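Local coordinates for FMN-binding protein (Syntrophomonas wolfei subsp. wolfei, PDB 3IN6) that binds flavin mononucleotide at a site completed by a second subunit, and is a flavoprotein whose activity is not assigned, at residues I49-M54 against A63-D68; D58-A63 against V98-S103. All coordinates share one frame; numbering follows the deposited sequence.

Overall arrangement
The two interactions lie about 11 Å apart, centre to centre, and both use strand 59-64 of the seven-stranded antiparallel sheet. Interaction 1 pairs the end of this strand and the turn after it with residues 49-54, which lead into its hairpin neighbour, strand 52-55. Interaction 2 runs from the same strand across the interior to strand 92-106, its next-but-one neighbour in the sheet beyond strand 131-141. Along the chain the segments alternate, with Ala-63 shared, so the order is 49-54, 58-63, 63-68 and 98-103. The strand has two roles: its beginning packs into the hydrophobic core, while its end grips the flavin. The join is tight, since Leu-52 and Ile-49 pack on Cys-62 between the two contacts.

Interaction 1. Residues I49-M54 against A63-D68. With FMN (flavin mononucleotide), chain C.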
ATOM      1  N   ILE A  49      -6.497   6.415  -1.717  1.00 23.08           N
ATOM      2  CA  ILE A  49      -6.410   7.799  -2.198  1.00 26.85           C
ATOM      3  C   ILE A  49      -6.529   7.831  -3.717  1.00 29.76           C
ATOM      4  O   ILE A  49      -5.569   7.458  -4.414  1.00 30.97           O
ATOM      5  CB  ILE A  49      -5.026   8.424  -1.820  1.00 26.51           C
ATOM      6  CG1 ILE A  49      -4.799   8.366  -0.310  1.00 25.11           C
ATOM      7  CG2 ILE A  49      -4.915   9.862  -2.315  1.00 27.78           C
ATOM      8  CD1 ILE A  49      -5.899   9.028   0.552  1.00 32.26           C
ATOM      9  N   SER A  50      -7.674   8.268  -4.238  1.00 30.87           N
ATOM     10  CA  SER A  50      -7.860   8.310  -5.692  1.00 33.97           C
ATOM     11  C   SER A  50      -8.121   9.700  -6.341  1.00 35.56           C
ATOM     12  O   SER A  50      -8.171   9.766  -7.577  1.00 38.06           O
ATOM     13  CB  SER A  50      -8.966   7.332  -6.112  1.00 34.14           C
ATOM     14  OG  SER A  50     -10.238   7.790  -5.692  1.00 35.67           O
ATOM     15  N   VAL A  51      -8.316  10.788  -5.576  1.00 33.14           N
ATOM     16  CA  VAL A  51      -8.511  12.108  -6.223  1.00 29.57           C
ATOM     17  C   VAL A  51      -7.123  12.663  -6.576  1.00 27.00           C
ATOM     18  O   VAL A  51      -6.564  13.527  -5.874  1.00 21.75           O
ATOM     19  CB  VAL A  51      -9.315  13.092  -5.371  1.00 30.66           C
ATOM     20  CG1 VAL A  51      -9.546  14.393  -6.156  1.00 29.58           C
ATOM     21  CG2 VAL A  51     -10.645  12.482  -4.989  1.00 30.27           C
ATOM     22  N   LEU A  52      -6.582  12.155  -7.688  1.00 26.07           N
ATOM     23  CA  LEU A  52      -5.196  12.441  -8.110  1.00 24.41           C
ATOM     24  C   LEU A  52      -5.026  12.851  -9.558  1.00 22.13           C
ATOM     25  O   LEU A  52      -5.851  12.527 -10.422  1.00 21.91           O
ATOM     26  CB  LEU A  52      -4.356  11.164  -8.007  1.00 23.29           C
ATOM     27  CG  LEU A  52      -4.175  10.405  -6.714  1.00 27.90           C
ATOM     28  CD1 LEU A  52      -3.307   9.198  -7.026  1.00 19.87           C
ATOM     29  CD2 LEU A  52      -3.534  11.301  -5.635  1.00 32.98           C
ATOM     30  N   GLU A  53      -3.881  13.471  -9.814  1.00 21.72           N
ATOM     31  CA  GLU A  53      -3.484  13.861 -11.158  1.00 21.02           C
ATOM     32  C   GLU A  53      -1.965  13.980 -11.278  1.00 20.14           C
ATOM     33  O   GLU A  53      -1.301  14.611 -10.422  1.00 20.92           O
ATOM     34  CB  GLU A  53      -4.158  15.176 -11.540  1.00 20.90           C
ATOM     35  CG  GLU A  53      -3.917  15.592 -12.973  1.00 24.04           C
ATOM     36  CD  GLU A  53      -4.775  16.771 -13.391  1.00 15.88           C
ATOM     37  OE1 GLU A  53      -5.821  17.014 -12.760  1.00 34.42           O
ATOM     38  OE2 GLU A  53      -4.421  17.430 -14.375  1.00 29.38           O
HETATM   39  N   MSE A  54      -1.412  13.347 -12.305  1.00 18.70           N
HETATM   40  CA  MSE A  54       0.019  13.443 -12.617  1.00 19.82           C
HETATM   41  C   MSE A  54       0.180  14.516 -13.701  1.00 20.68           C
HETATM   42  O   MSE A  54      -0.551  14.517 -14.700  1.00 21.28           O
HETATM   43  CB  MSE A  54       0.580  12.100 -13.062  1.00 20.84           C
HETATM   44  CG  MSE A  54       1.942  12.153 -13.696  1.00 15.16           C
HETATM   45 SE   MSE A  54       2.579  10.331 -13.891  0.75 15.43          SE
HETATM   46  CE  MSE A  54       4.148  10.618 -15.022  1.00  8.54           C
ATOM     47  N   ALA A  63      -5.882  15.678  -3.785  1.00 26.43           N
ATOM     48  CA  ALA A  63      -6.815  16.388  -2.926  1.00 29.11           C
ATOM     49  C   ALA A  63      -6.761  15.778  -1.537  1.00 30.22           C
ATOM     50  O   ALA A  63      -6.887  14.566  -1.390  1.00 32.30           O
ATOM     51  CB  ALA A  63      -8.221  16.282  -3.465  1.00 27.96           C
ATOM     52  N   ARG A  64      -6.558  16.600  -0.520  1.00 30.24           N
ATOM     53  CA  ARG A  64      -6.597  16.091   0.832  1.00 31.66           C
ATOM     54  C   ARG A  64      -7.875  16.581   1.529  1.00 32.43           C
ATOM     55  O   ARG A  64      -8.023  17.775   1.841  1.00 31.08           O
ATOM     56  CB  ARG A  64      -5.335  16.467   1.594  1.00 32.86           C
ATOM     57  CG  ARG A  64      -5.210  15.757   2.937  1.00 35.89           C
ATOM     58  CD  ARG A  64      -5.739  16.633   4.024  1.00 38.96           C
ATOM     59  NE  ARG A  64      -6.041  15.946   5.275  1.00 37.92           N
ATOM     60  CZ  ARG A  64      -6.097  16.563   6.448  1.00 34.27           C
ATOM     61  NH1 ARG A  64      -5.839  17.861   6.530  1.00 35.31           N
ATOM     62  NH2 ARG A  64      -6.388  15.883   7.548  1.00 41.13           N
ATOM     63  N   PHE A  65      -8.812  15.649   1.714  1.00 32.36           N
ATOM     64  CA  PHE A  65     -10.076  15.920   2.396  1.00 32.09           C
ATOM     65  C   PHE A  65     -10.282  15.016   3.624  1.00 33.04           C
ATOM     66  O   PHE A  65     -10.919  15.438   4.585  1.00 33.17           O
ATOM     67  CB  PHE A  65     -11.267  15.880   1.429  1.00 32.63           C
ATOM     68  CG  PHE A  65     -11.423  14.590   0.669  1.00 35.03           C
ATOM     69  CD1 PHE A  65     -10.763  14.394  -0.545  1.00 38.96           C
ATOM     70  CD2 PHE A  65     -12.282  13.589   1.131  1.00 38.61           C
ATOM     71  CE1 PHE A  65     -10.932  13.201  -1.269  1.00 35.04           C
ATOM     72  CE2 PHE A  65     -12.455  12.393   0.415  1.00 37.02           C
ATOM     73  CZ  PHE A  65     -11.778  12.201  -0.783  1.00 37.10           C
ATOM     74  N   GLY A  66      -9.761  13.786   3.591  1.00 32.70           N
ATOM     75  CA  GLY A  66      -9.789  12.885   4.745  1.00 31.10           C
ATOM     76  C   GLY A  66      -8.333  12.614   5.060  1.00 31.76           C
ATOM     77  O   GLY A  66      -7.553  13.554   5.307  1.00 33.87           O
ATOM     78  N   ALA A  67      -7.965  11.334   5.079  1.00 29.11           N
ATOM     79  CA  ALA A  67      -6.571  10.933   5.181  1.00 26.23           C
ATOM     80  C   ALA A  67      -5.739  11.680   6.226  1.00 23.85           C
ATOM     81  O   ALA A  67      -4.655  12.157   5.911  1.00 23.41           O
ATOM     82  CB  ALA A  67      -5.934  11.085   3.787  1.00 26.18           C
ATOM     83  N   ASP A  68      -6.234  11.741   7.463  1.00 24.53           N
ATOM     84  CA  ASP A  68      -5.574  12.467   8.573  1.00 24.92           C
ATOM     85  C   ASP A  68      -4.197  11.940   8.977  1.00 23.10           C
ATOM     86  O   ASP A  68      -3.261  12.718   9.123  1.00 26.48           O
ATOM     87  CB  ASP A  68      -6.462  12.434   9.822  1.00 29.09           C
ATOM     88  CG  ASP A  68      -7.787  13.182   9.647  1.00 32.88           C
ATOM     89  OD1 ASP A  68      -7.882  14.070   8.777  1.00 35.90           O
ATOM     90  OD2 ASP A  68      -8.726  12.881  10.418  1.00 38.90           O
TER
HETATM   91  N1  FMN C 148      -9.089  10.737   1.034  1.00 49.24           N
HETATM   92  C2  FMN C 148      -8.336  11.814   0.602  1.00 50.09           C
HETATM   93  O2  FMN C 148      -7.940  12.659   1.412  1.00 41.44           O
HETATM   94  N3  FMN C 148      -8.028  11.941  -0.747  1.00 52.35           N
HETATM   95  C4  FMN C 148      -8.474  11.005  -1.670  1.00 51.85           C
HETATM   96  O4  FMN C 148      -8.183  11.155  -2.869  1.00 54.12           O
HETATM   97  C4A FMN C 148      -9.253   9.923  -1.229  1.00 52.57           C
HETATM   98  N5  FMN C 148      -9.727   8.969  -2.124  1.00 56.26           N
HETATM   99  C5A FMN C 148     -10.491   7.889  -1.697  1.00 54.61           C
HETATM  100  C6  FMN C 148     -10.938   6.943  -2.631  1.00 55.39           C
HETATM  101  C7  FMN C 148     -11.712   5.858  -2.212  1.00 56.89           C
HETATM  102  C7M FMN C 148     -12.182   4.863  -3.230  1.00 60.38           C
HETATM  103  C8  FMN C 148     -12.032   5.700  -0.857  1.00 57.56           C
HETATM  104  C8M FMN C 148     -12.853   4.528  -0.383  1.00 46.50           C
HETATM  105  C9  FMN C 148     -11.575   6.641   0.077  1.00 57.87           C
HETATM  106  C9A FMN C 148     -10.803   7.750  -0.337  1.00 56.80           C
HETATM  107  N10 FMN C 148     -10.326   8.706   0.573  1.00 54.62           N
HETATM  108  C10 FMN C 148      -9.562   9.790   0.130  1.00 52.25           C
HETATM  109  C1' FMN C 148     -10.650   8.606   2.047  1.00 55.33           C
HETATM  110  C2' FMN C 148      -9.513   8.007   2.873  1.00 52.93           C
HETATM  111  O2' FMN C 148      -9.120   6.757   2.350  1.00 44.21           O
HETATM  112  C3' FMN C 148      -9.970   7.891   4.333  1.00 54.58           C
HETATM  113  O3' FMN C 148     -10.055   9.193   4.879  1.00 52.12           O
HETATM  114  C4' FMN C 148      -9.060   7.014   5.201  1.00 52.30           C
HETATM  115  O4' FMN C 148      -9.689   6.751   6.435  1.00 54.94           O
HETATM  116  C5' FMN C 148      -7.721   7.671   5.488  1.00 49.68           C
HETATM  117  O5' FMN C 148      -6.915   6.782   6.221  1.00 46.14           O
HETATM  118  P   FMN C 148      -5.776   7.301   7.247  1.00 39.40           P
HETATM  119  O1P FMN C 148      -6.391   7.920   8.473  1.00 47.01           O
HETATM  120  O2P FMN C 148      -4.857   8.332   6.611  1.00 35.86           O
HETATM  121  O3P FMN C 148      -5.069   6.050   7.650  1.00 32.65           O
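Val-51 meets Phe-65 at about a right angle, its CG2 methyl reaching the ring's edge at CE1 (3.8 Å). Its other branch, CG1, is anti to the backbone N (chi1 -176°) and rests on the methyl CB of Ala-63 at 3.5 Å. One beta-branched residue thus makes two contacts, one with each branch, while the Ala-63 N-H bonds to Val-51 O and ties the open end of the hairpin, next to the flavin.

The flavin lies between the segments. The Phe-65 ring lies roughly parallel to the isoalloxazine, offset over its pyrimidine side; CE1 and CZ do the touching, CZ 3.4 Å from FMN C4A. Its chi1 of 57° sets CG between the backbone N and carbonyl carbon and swings the ring over the cofactor. Ile-49 covers the opposite face, its CD1 3.7 Å from FMN N1 and also touching CB of Ala-67, whose small methyl sits next to FMN O2 on the Ile-49 side. Gly-66 suits its place because it has no side-chain carbon to collide with the ribityl O3'. Replacing Phe-65 by an alanine would probably uncover that flavin face and leave the CG2 of Val-51 without its aromatic neighbour.

The polar rim is read by backbone. Val-51 N donates to FMN O4 at 2.7 Å, FMN N3 donates to Ala-63 O, and FMN O2 takes the N-H groups of Phe-65 and Gly-66. The donors at O2 and O4 would probably help to spread negative charge over the pyrimidine end, while the nearly straight bond from Ser-50 N to FMN N5 (169°) suits the oxidised ring.

Interaction 2. Residues D58-A63 against V98-S103; sequences DTIICA and VYVELS. With FMN (flavin mononucleotide), chain C.
Ile-60 turns CG1 anti to its carbonyl carbon (chi1 -70°) and then runs on extended (chi2 169°), which carries CD1 across to Val-98 and Val-100. Val-98 answers with CG1 set opposite its own backbone N (chi1 -174°), whereas Val-100 offers the CG1 that sits beside the N. The single terminal methyl of Ile-60 therefore serves both valines: CD1 is 3.5 Å from Val-98 CG1 and 4.0 Å from Val-100 CG1. The Ile-60 side chain crosses that of Val-100 at about a right angle and that of Val-98 more obliquely.

No backbone hydrogen bond joins the segments, and the CA atoms of Ile-60 and Val-100 stand 8.2 Å apart. Between strands 59-64 and 92-106 in the sheet runs strand 131-141, whose Phe-135 is backbone hydrogen-bonded to Ile-60. Contact between next-but-one strands means that the sheet curls round a common interior, consistent with the split beta-barrel of related FMN-binding proteins. Phe-82 of strand 79-87 touches both Ile-60 and Val-100 and extends this core.

Strand alternation sends Tyr-99 the other way, where its hydroxyl hydrogen-bonds Asn-45 of the second subunit, itself an FMN-binding residue, so the interface reaches a flavin site. At the start of the hairpin strand, Thr-59 OG1 donates to Asp-58 OD1 at 2.7 Å, a polar pair suited to its more exposed end.

Aliphatic residues suit the interior: the isoleucine chain is long enough to bring its last methyl onto the two shorter valines, and none needs a polar partner. Cohesion rests on dispersion and the exclusion of water; side-chain branching sets which methyls meet, while the intervening strand sets the spacing.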
ATOM      1  N   ASP A  58       7.197  14.812 -13.562  1.00 18.77           N
ATOM      2  CA  ASP A  58       7.758  14.978 -12.233  1.00 21.99           C
ATOM      3  C   ASP A  58       6.770  15.306 -11.104  1.00 20.63           C
ATOM      4  O   ASP A  58       7.187  15.434  -9.969  1.00 19.49           O
ATOM      5  CB  ASP A  58       8.841  16.064 -12.303  1.00 19.38           C
ATOM      6  CG  ASP A  58       8.345  17.360 -12.958  1.00 27.20           C
ATOM      7  OD1 ASP A  58       7.195  17.774 -12.714  1.00 24.83           O
ATOM      8  OD2 ASP A  58       9.111  17.965 -13.744  1.00 38.89           O
ATOM      9  N   THR A  59       5.472  15.393 -11.379  1.00 20.67           N
ATOM     10  CA  THR A  59       4.546  15.856 -10.340  1.00 19.38           C
ATOM     11  C   THR A  59       3.259  15.046 -10.199  1.00 20.19           C
ATOM     12  O   THR A  59       2.663  14.632 -11.187  1.00 19.03           O
ATOM     13  CB  THR A  59       4.110  17.309 -10.654  1.00 20.21           C
ATOM     14  OG1 THR A  59       5.257  18.144 -10.856  1.00 21.51           O
ATOM     15  CG2 THR A  59       3.235  17.899  -9.553  1.00 18.51           C
ATOM     16  N   ILE A  60       2.841  14.821  -8.955  1.00 21.85           N
ATOM     17  CA  ILE A  60       1.523  14.241  -8.669  1.00 21.62           C
ATOM     18  C   ILE A  60       0.867  15.202  -7.683  1.00 19.10           C
ATOM     19  O   ILE A  60       1.500  15.654  -6.722  1.00 15.93           O
ATOM     20  CB  ILE A  60       1.555  12.797  -8.090  1.00 22.97           C
ATOM     21  CG1 ILE A  60       2.002  11.793  -9.148  1.00 22.65           C
ATOM     22  CG2 ILE A  60       0.156  12.373  -7.615  1.00 20.43           C
ATOM     23  CD1 ILE A  60       2.311  10.427  -8.564  1.00 27.44           C
ATOM     24  N   ILE A  61      -0.375  15.574  -7.971  1.00 18.65           N
ATOM     25  CA  ILE A  61      -1.159  16.412  -7.073  1.00 19.11           C
ATOM     26  C   ILE A  61      -2.321  15.568  -6.587  1.00 21.67           C
ATOM     27  O   ILE A  61      -2.820  14.672  -7.274  1.00 19.27           O
ATOM     28  CB  ILE A  61      -1.621  17.772  -7.657  1.00 17.74           C
ATOM     29  CG1 ILE A  61      -2.495  17.607  -8.904  1.00 23.50           C
ATOM     30  CG2 ILE A  61      -0.419  18.656  -7.988  1.00 18.90           C
ATOM     31  CD1 ILE A  61      -3.265  18.886  -9.246  1.00 16.66           C
ATOM     32  N   CYS A  62      -2.759  15.895  -5.391  1.00 25.68           N
ATOM     33  CA  CYS A  62      -3.715  15.087  -4.701  1.00 26.48           C
ATOM     34  C   CYS A  62      -4.578  15.951  -3.785  1.00 26.82           C
ATOM     35  O   CYS A  62      -4.062  16.861  -3.105  1.00 25.51           O
ATOM     36  CB  CYS A  62      -2.838  14.117  -3.914  1.00 27.97           C
ATOM     37  SG  CYS A  62      -3.513  13.301  -2.552  1.00 35.46           S
ATOM     38  N   ALA A  63      -5.882  15.678  -3.785  1.00 26.43           N
ATOM     39  CA  ALA A  63      -6.815  16.388  -2.926  1.00 29.11           C
ATOM     40  C   ALA A  63      -6.761  15.778  -1.537  1.00 30.22           C
ATOM     41  O   ALA A  63      -6.887  14.566  -1.390  1.00 32.30           O
ATOM     42  CB  ALA A  63      -8.221  16.282  -3.465  1.00 27.96           C
ATOM     43  N   VAL A  98       4.456   4.331  -7.866  1.00 16.73           N
ATOM     44  CA  VAL A  98       5.063   5.631  -8.039  1.00 19.32           C
ATOM     45  C   VAL A  98       5.542   6.163  -6.684  1.00 18.72           C
ATOM     46  O   VAL A  98       4.727   6.479  -5.809  1.00 20.31           O
ATOM     47  CB  VAL A  98       4.067   6.629  -8.652  1.00 21.82           C
ATOM     48  CG1 VAL A  98       4.758   7.919  -8.956  1.00 12.75           C
ATOM     49  CG2 VAL A  98       3.387   6.061  -9.932  1.00 12.54           C
ATOM     50  N   TYR A  99       6.863   6.297  -6.535  1.00 21.77           N
ATOM     51  CA  TYR A  99       7.493   6.780  -5.309  1.00 19.30           C
ATOM     52  C   TYR A  99       7.630   8.282  -5.319  1.00 21.95           C
ATOM     53  O   TYR A  99       8.130   8.865  -6.284  1.00 22.71           O
ATOM     54  CB  TYR A  99       8.865   6.135  -5.126  1.00 22.98           C
ATOM     55  CG  TYR A  99       8.793   4.637  -5.037  1.00 22.27           C
ATOM     56  CD1 TYR A  99       8.658   3.867  -6.175  1.00 13.94           C
ATOM     57  CD2 TYR A  99       8.881   3.984  -3.819  1.00 26.85           C
ATOM     58  CE1 TYR A  99       8.605   2.517  -6.119  1.00 18.70           C
ATOM     59  CE2 TYR A  99       8.803   2.609  -3.753  1.00 21.42           C
ATOM     60  CZ  TYR A  99       8.684   1.884  -4.907  1.00 19.55           C
ATOM     61  OH  TYR A  99       8.608   0.515  -4.876  1.00 21.35           O
ATOM     62  N   VAL A 100       7.256   8.906  -4.203  1.00 22.21           N
ATOM     63  CA  VAL A 100       7.149  10.338  -4.145  1.00 22.13           C
ATOM     64  C   VAL A 100       7.727  10.991  -2.880  1.00 20.03           C
ATOM     65  O   VAL A 100       7.974  10.350  -1.870  1.00 21.31           O
ATOM     66  CB  VAL A 100       5.655  10.744  -4.212  1.00 19.07           C
ATOM     67  CG1 VAL A 100       5.000  10.340  -5.560  1.00 21.66           C
ATOM     68  CG2 VAL A 100       4.874  10.120  -3.026  1.00 21.46           C
ATOM     69  N   GLU A 101       7.899  12.293  -2.970  1.00 19.51           N
ATOM     70  CA  GLU A 101       8.284  13.121  -1.831  1.00 22.41           C
ATOM     71  C   GLU A 101       7.396  14.353  -1.845  1.00 20.72           C
ATOM     72  O   GLU A 101       7.204  14.951  -2.895  1.00 22.91           O
ATOM     73  CB  GLU A 101       9.738  13.540  -1.907  1.00 21.69           C
ATOM     74  CG  GLU A 101      10.683  12.385  -1.780  1.00 32.05           C
ATOM     75  CD  GLU A 101      12.151  12.821  -1.762  1.00 42.07           C
ATOM     76  OE1 GLU A 101      12.434  14.028  -1.967  1.00 40.96           O
ATOM     77  OE2 GLU A 101      13.013  11.939  -1.540  1.00 47.10           O
ATOM     78  N   LEU A 102       6.864  14.738  -0.686  1.00 21.78           N
ATOM     79  CA  LEU A 102       6.005  15.916  -0.610  1.00 21.84           C
ATOM     80  C   LEU A 102       6.784  17.190  -0.897  1.00 22.60           C
ATOM     81  O   LEU A 102       7.757  17.476  -0.237  1.00 22.73           O
ATOM     82  CB  LEU A 102       5.363  16.031   0.763  1.00 21.63           C
ATOM     83  CG  LEU A 102       4.279  17.108   0.914  1.00 21.44           C
ATOM     84  CD1 LEU A 102       3.047  16.782   0.054  1.00 14.09           C
ATOM     85  CD2 LEU A 102       3.904  17.211   2.369  1.00 20.45           C
ATOM     86  N   SER A 103       6.336  17.960  -1.877  1.00 24.98           N
ATOM     87  CA  SER A 103       6.973  19.220  -2.229  1.00 27.30           C
ATOM     88  C   SER A 103       6.247  20.414  -1.655  1.00 26.65           C
ATOM     89  O   SER A 103       6.878  21.385  -1.248  1.00 26.23           O
ATOM     90  CB  SER A 103       7.010  19.403  -3.736  1.00 26.28           C
ATOM     91  OG  SER A 103       7.822  18.418  -4.313  1.00 41.85           O
TER
HETATM   92  N1  FMN C 148      -9.089  10.737   1.034  1.00 49.24           N
HETATM   93  C2  FMN C 148      -8.336  11.814   0.602  1.00 50.09           C
HETATM   94  O2  FMN C 148      -7.940  12.659   1.412  1.00 41.44           O
HETATM   95  N3  FMN C 148      -8.028  11.941  -0.747  1.00 52.35           N
HETATM   96  C4  FMN C 148      -8.474  11.005  -1.670  1.00 51.85           C
HETATM   97  O4  FMN C 148      -8.183  11.155  -2.869  1.00 54.12           O
HETATM   98  C4A FMN C 148      -9.253   9.923  -1.229  1.00 52.57           C
HETATM   99  N5  FMN C 148      -9.727   8.969  -2.124  1.00 56.26           N
HETATM  100  C5A FMN C 148     -10.491   7.889  -1.697  1.00 54.61           C
HETATM  101  C6  FMN C 148     -10.938   6.943  -2.631  1.00 55.39           C
HETATM  102  C7  FMN C 148     -11.712   5.858  -2.212  1.00 56.89           C
HETATM  103  C7M FMN C 148     -12.182   4.863  -3.230  1.00 60.38           C
HETATM  104  C8  FMN C 148     -12.032   5.700  -0.857  1.00 57.56           C
HETATM  105  C8M FMN C 148     -12.853   4.528  -0.383  1.00 46.50           C
HETATM  106  C9  FMN C 148     -11.575   6.641   0.077  1.00 57.87           C
HETATM  107  C9A FMN C 148     -10.803   7.750  -0.337  1.00 56.80           C
HETATM  108  N10 FMN C 148     -10.326   8.706   0.573  1.00 54.62           N
HETATM  109  C10 FMN C 148      -9.562   9.790   0.130  1.00 52.25           C
HETATM  110  C1' FMN C 148     -10.650   8.606   2.047  1.00 55.33           C
HETATM  111  C2' FMN C 148      -9.513   8.007   2.873  1.00 52.93           C
HETATM  112  O2' FMN C 148      -9.120   6.757   2.350  1.00 44.21           O
HETATM  113  C3' FMN C 148      -9.970   7.891   4.333  1.00 54.58           C
HETATM  114  O3' FMN C 148     -10.055   9.193   4.879  1.00 52.12           O
HETATM  115  C4' FMN C 148      -9.060   7.014   5.201  1.00 52.30           C
HETATM  116  O4' FMN C 148      -9.689   6.751   6.435  1.00 54.94           O
HETATM  117  C5' FMN C 148      -7.721   7.671   5.488  1.00 49.68           C
HETATM  118  O5' FMN C 148      -6.915   6.782   6.221  1.00 46.14           O
HETATM  119  P   FMN C 148      -5.776   7.301   7.247  1.00 39.40           P
HETATM  120  O1P FMN C 148      -6.391   7.920   8.473  1.00 47.01           O
HETATM  121  O2P FMN C 148      -4.857   8.332   6.611  1.00 35.86           O
HETATM  122  O3P FMN C 148      -5.069   6.050   7.650  1.00 32.65           O